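Glutathione S-transferase, N-terminal domain protein (Pseudomonas putida, PDB 4NAX) binds glutathione disulfide, one molecule per subunit, and probably works as a transferase of the glutathione S-transferase superfamily. Local coordinates at residues A[202-205]-A[206-209]; A[154-157]-A[158-162]. One frame throughout, in Å; residues are numbered along the deposited sequence.

Contact 1 (A[202-205]-A[206-209]); sequences VGFD and QFKE
Gln206 folds back on Gly203 and holds its carbonyl oxygen twice: the backbone N reaches Gly203 O at 3.1 Å and the side-chain NE2 reaches the same Gly203 O also at 3.1 Å. The two donors come from opposite faces of the carbonyl plane, and the backbone bond is the straighter. For NE2 to return there, Gln206 CG sits between the backbone N and the carbonyl carbon (chi1 79°). In that pose CG also lies over the centre of the Phe207 ring, 3.5 Å above its plane. Glycine suits position 203, because phi is positive and a CB would run into NE2 of Gln206. On the buried side, Phe207 brings its ring edge to the backbone, CE2 standing 3.5 Å from Val202 O, while Phe207 CD2 meets Phe204 CD1 at 4.3 Å. The backbone between them is a short 3-10 turn: Phe207 N donates to Phe204 O, and Phe207 then takes the N-cap position of helix 208-219, in the all-helical C-terminal domain of the GST fold. The two phenylalanines fit this place because Phe204 packs between helices 180-193 and 208-219, on Val189 and Leu214, and Phe207 on Leu161 of helix 148-168. Toward solvent the contact is sparser. Lys208 curls back, bent at chi2 and chi4, until NZ bonds Asp205 O at 2.8 Å, so its long chain brings the amine to a main-chain carbonyl. The Asp205 carboxylate takes no part in this bond, its OD1 staying 6.2 Å from Lys208 NZ.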
loop_
_atom_site.group_PDB
_atom_site.type_symbol
_atom_site.label_atom_id
_atom_site.label_comp_id
_atom_site.label_asym_id
_atom_site.label_seq_id
_atom_site.Cartn_x
_atom_site.Cartn_y
_atom_site.Cartn_z
ATOM N N VAL A 202 -17.375 -15.268 0.397
ATOM C CA VAL A 202 -15.968 -15.613 0.149
ATOM C C VAL A 202 -15.586 -17.017 0.606
ATOM O O VAL A 202 -14.418 -17.383 0.537
ATOM C CB VAL A 202 -14.987 -14.585 0.761
ATOM C CG1 VAL A 202 -15.293 -13.180 0.242
ATOM C CG2 VAL A 202 -14.984 -14.644 2.282
ATOM N N GLY A 203 -16.559 -17.806 1.057
ATOM C CA GLY A 203 -16.295 -19.180 1.476
ATOM C C GLY A 203 -15.285 -19.219 2.605
ATOM O O GLY A 203 -14.339 -20.002 2.584
ATOM N N PHE A 204 -15.495 -18.374 3.610
ATOM C CA PHE A 204 -14.495 -18.135 4.658
ATOM C C PHE A 204 -14.149 -19.381 5.453
ATOM O O PHE A 204 -13.019 -19.542 5.916
ATOM C CB PHE A 204 -14.967 -17.037 5.627
ATOM C CG PHE A 204 -13.895 -16.561 6.575
ATOM C CD1 PHE A 204 -12.724 -15.986 6.089
ATOM C CD2 PHE A 204 -14.062 -16.649 7.945
ATOM C CE1 PHE A 204 -11.746 -15.545 6.948
ATOM C CE2 PHE A 204 -13.086 -16.193 8.805
ATOM C CZ PHE A 204 -11.921 -15.646 8.308
ATOM N N ASP A 205 -15.125 -20.270 5.615
ATOM C CA ASP A 205 -14.898 -21.452 6.423
ATOM C C ASP A 205 -13.839 -22.382 5.828
ATOM O O ASP A 205 -13.337 -23.262 6.535
ATOM C CB ASP A 205 -16.213 -22.171 6.741
ATOM C CG ASP A 205 -16.998 -21.448 7.812
ATOM O OD1 ASP A 205 -16.437 -21.209 8.905
ATOM O OD2 ASP A 205 -18.167 -21.100 7.562
ATOM N N GLN A 206 -13.455 -22.174 4.566
ATOM C CA GLN A 206 -12.381 -22.986 4.004
ATOM C C GLN A 206 -10.970 -22.532 4.422
ATOM O O GLN A 206 -10.008 -23.274 4.230
ATOM C CB GLN A 206 -12.497 -23.079 2.484
ATOM C CG GLN A 206 -11.991 -21.886 1.708
ATOM C CD GLN A 206 -12.438 -21.921 0.256
ATOM O OE1 GLN A 206 -12.020 -22.794 -0.500
ATOM N NE2 GLN A 206 -13.287 -20.969 -0.142
ATOM N N PHE A 207 -10.832 -21.333 4.988
ATOM C CA PHE A 207 -9.518 -20.784 5.330
ATOM C C PHE A 207 -9.252 -20.948 6.815
ATOM O O PHE A 207 -9.395 -20.013 7.608
ATOM C CB PHE A 207 -9.432 -19.320 4.884
ATOM C CG PHE A 207 -9.774 -19.123 3.422
ATOM C CD1 PHE A 207 -8.914 -19.583 2.417
ATOM C CD2 PHE A 207 -10.957 -18.505 3.045
ATOM C CE1 PHE A 207 -9.247 -19.436 1.086
ATOM C CE2 PHE A 207 -11.283 -18.339 1.714
ATOM C CZ PHE A 207 -10.425 -18.802 0.733
ATOM N N LYS A 208 -8.907 -22.175 7.191
ATOM C CA LYS A 208 -8.801 -22.531 8.605
ATOM C C LYS A 208 -7.653 -21.832 9.299
ATOM O O LYS A 208 -7.727 -21.535 10.497
ATOM C CB LYS A 208 -8.644 -24.042 8.778
ATOM C CG LYS A 208 -9.821 -24.855 8.245
ATOM C CD LYS A 208 -11.134 -24.466 8.917
ATOM C CE LYS A 208 -12.186 -25.560 8.829
ATOM N NZ LYS A 208 -12.614 -25.801 7.425
ATOM N N GLU A 209 -6.589 -21.560 8.554
ATOM C CA GLU A 209 -5.432 -20.892 9.149
ATOM C C GLU A 209 -5.734 -19.410 9.375
ATOM O O GLU A 209 -5.405 -18.850 10.420
ATOM C CB GLU A 209 -4.174 -21.057 8.297
ATOM C CG GLU A 209 -3.870 -22.495 7.876
ATOM C CD GLU A 209 -3.688 -23.438 9.051
ATOM O OE1 GLU A 209 -4.059 -24.621 8.926
ATOM O OE2 GLU A 209 -3.182 -22.999 10.097
#

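Contact 2 (A[154-157]-A[158-162]); sequences VNES and KRLLG
The carboxylate of Glu156 is gripped by two nitrogens of Arg159, NH2 meeting Glu156 OE2 at 2.8 Å and NE meeting Glu156 OE1 at 2.9 Å. Both bonds are nearly straight and use the syn sides of the acid; the oxygens lie close to the guanidinium plane, but the nitrogens sit somewhat out of the carboxylate plane, the two flat groups being turned 29° apart. This side-on pair joins residues three positions apart on the outer side of helix 148-168, whose alpha-helical bonds, such as Leu160 N to Glu156 O, set the spacing. The side chains run alongside one another: Glu156 has CG anti to its N (chi1 175°) and bends at chi2, while Arg159 bends at chi3. Arginine suits the place because NH2 also bonds Asn68 OD1 of the second subunit. With alanine in place of Arg159, the Glu156 carboxylate would probably lose its charged mate, and the bond to Asn68 would go with it. Ser157, small enough to pack against Phe130 and Val133, turns its hydroxyl to the carbonyl of Tyr153. Leucines suit the buried flanks, Leu160 on Phe121 and Met129 of helix 109-137, Leu161 against Val202. With both carboxylate oxygens engaged, the acid is likely to stay ionised and to hold the guanidinium's rotation fixed for its partner in the other subunit.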
loop_
_atom_site.group_PDB
_atom_site.type_symbol
_atom_site.label_atom_id
_atom_site.label_comp_id
_atom_site.label_asym_id
_atom_site.label_seq_id
_atom_site.Cartn_x
_atom_site.Cartn_y
_atom_site.Cartn_z
ATOM N N VAL A 154 -15.044 -10.557 -5.353
ATOM C CA VAL A 154 -15.185 -11.716 -4.481
ATOM C C VAL A 154 -14.116 -12.769 -4.811
ATOM O O VAL A 154 -13.444 -13.298 -3.926
ATOM C CB VAL A 154 -16.594 -12.326 -4.578
ATOM C CG1 VAL A 154 -16.672 -13.696 -3.918
ATOM C CG2 VAL A 154 -17.579 -11.359 -3.950
ATOM N N ASN A 155 -13.973 -13.104 -6.091
ATOM C CA ASN A 155 -13.000 -14.095 -6.502
ATOM C C ASN A 155 -11.588 -13.647 -6.164
ATOM O O ASN A 155 -10.770 -14.443 -5.703
ATOM C CB ASN A 155 -13.160 -14.412 -7.981
ATOM C CG ASN A 155 -14.389 -15.272 -8.248
ATOM O OD1 ASN A 155 -14.812 -16.054 -7.394
ATOM N ND2 ASN A 155 -14.989 -15.110 -9.424
ATOM N N GLU A 156 -11.291 -12.366 -6.365
ATOM C CA GLU A 156 -9.965 -11.865 -6.012
ATOM C C GLU A 156 -9.733 -11.903 -4.505
ATOM O O GLU A 156 -8.639 -12.247 -4.044
ATOM C CB GLU A 156 -9.745 -10.474 -6.585
ATOM C CG GLU A 156 -8.444 -9.823 -6.183
ATOM C CD GLU A 156 -7.190 -10.571 -6.600
ATOM O OE1 GLU A 156 -7.249 -11.563 -7.376
ATOM O OE2 GLU A 156 -6.117 -10.178 -6.103
ATOM N N SER A 157 -10.764 -11.576 -3.727
ATOM C CA SER A 157 -10.653 -11.640 -2.276
ATOM C C SER A 157 -10.442 -13.063 -1.788
ATOM O O SER A 157 -9.662 -13.297 -0.872
ATOM C CB SER A 157 -11.878 -10.993 -1.619
ATOM O OG SER A 157 -11.897 -9.604 -1.910
ATOM N N LYS A 158 -11.140 -14.025 -2.400
ATOM C CA LYS A 158 -10.895 -15.439 -2.118
ATOM C C LYS A 158 -9.452 -15.819 -2.436
ATOM O O LYS A 158 -8.825 -16.543 -1.668
ATOM C CB LYS A 158 -11.843 -16.333 -2.913
ATOM C CG LYS A 158 -13.287 -16.321 -2.497
ATOM C CD LYS A 158 -14.067 -17.229 -3.464
ATOM C CE LYS A 158 -15.482 -17.565 -3.050
ATOM N NZ LYS A 158 -16.037 -18.588 -3.993
ATOM N N ARG A 159 -8.936 -15.359 -3.568
ATOM C CA ARG A 159 -7.550 -15.657 -3.954
ATOM C C ARG A 159 -6.569 -15.122 -2.898
ATOM O O ARG A 159 -5.660 -15.818 -2.447
ATOM C CB ARG A 159 -7.216 -15.084 -5.344
ATOM C CG ARG A 159 -5.909 -15.600 -5.918
ATOM C CD ARG A 159 -5.463 -14.799 -7.127
ATOM N NE ARG A 159 -5.150 -13.437 -6.730
ATOM C CZ ARG A 159 -4.044 -13.064 -6.083
ATOM N NH1 ARG A 159 -3.062 -13.927 -5.842
ATOM N NH2 ARG A 159 -3.915 -11.816 -5.676
ATOM N N LEU A 160 -6.776 -13.883 -2.472
ATOM C CA LEU A 160 -5.954 -13.258 -1.428
ATOM C C LEU A 160 -6.047 -13.994 -0.102
ATOM O O LEU A 160 -5.026 -14.198 0.576
ATOM C CB LEU A 160 -6.376 -11.787 -1.225
ATOM C CG LEU A 160 -6.054 -10.840 -2.390
ATOM C CD1 LEU A 160 -6.818 -9.530 -2.271
ATOM C CD2 LEU A 160 -4.572 -10.560 -2.496
ATOM N N LEU A 161 -7.255 -14.419 0.259
ATOM C CA LEU A 161 -7.418 -15.239 1.456
ATOM C C LEU A 161 -6.633 -16.545 1.376
ATOM O O LEU A 161 -6.072 -16.993 2.366
ATOM C CB LEU A 161 -8.897 -15.517 1.739
ATOM C CG LEU A 161 -9.658 -14.316 2.311
ATOM C CD1 LEU A 161 -11.162 -14.509 2.182
ATOM C CD2 LEU A 161 -9.287 -14.038 3.766
ATOM N N GLY A 162 -6.601 -17.145 0.188
ATOM C CA GLY A 162 -5.831 -18.356 -0.015
ATOM C C GLY A 162 -4.343 -18.131 0.165
ATOM O O GLY A 162 -3.644 -18.960 0.747
#

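Contact 2 comes first along the chain, midway along helix 148-168; contact 1 follows in the loop after helix 180-193 and runs into the start of helix 208-219. Their centres are about 10 Å apart, both in the C-terminal domain, and they touch directly. The Phe207 ring lies against the helix, its CZ 3.7 Å from Lys158 O and its CE2 3.7 Å from Leu161 CB, while Val202 packs on Lys158 and Leu161. The loop thus leans on one flank of helix 148-168, while another carries Arg159 to the second subunit. The same helix therefore lies between the lead-in to helix 208-219 and the second subunit.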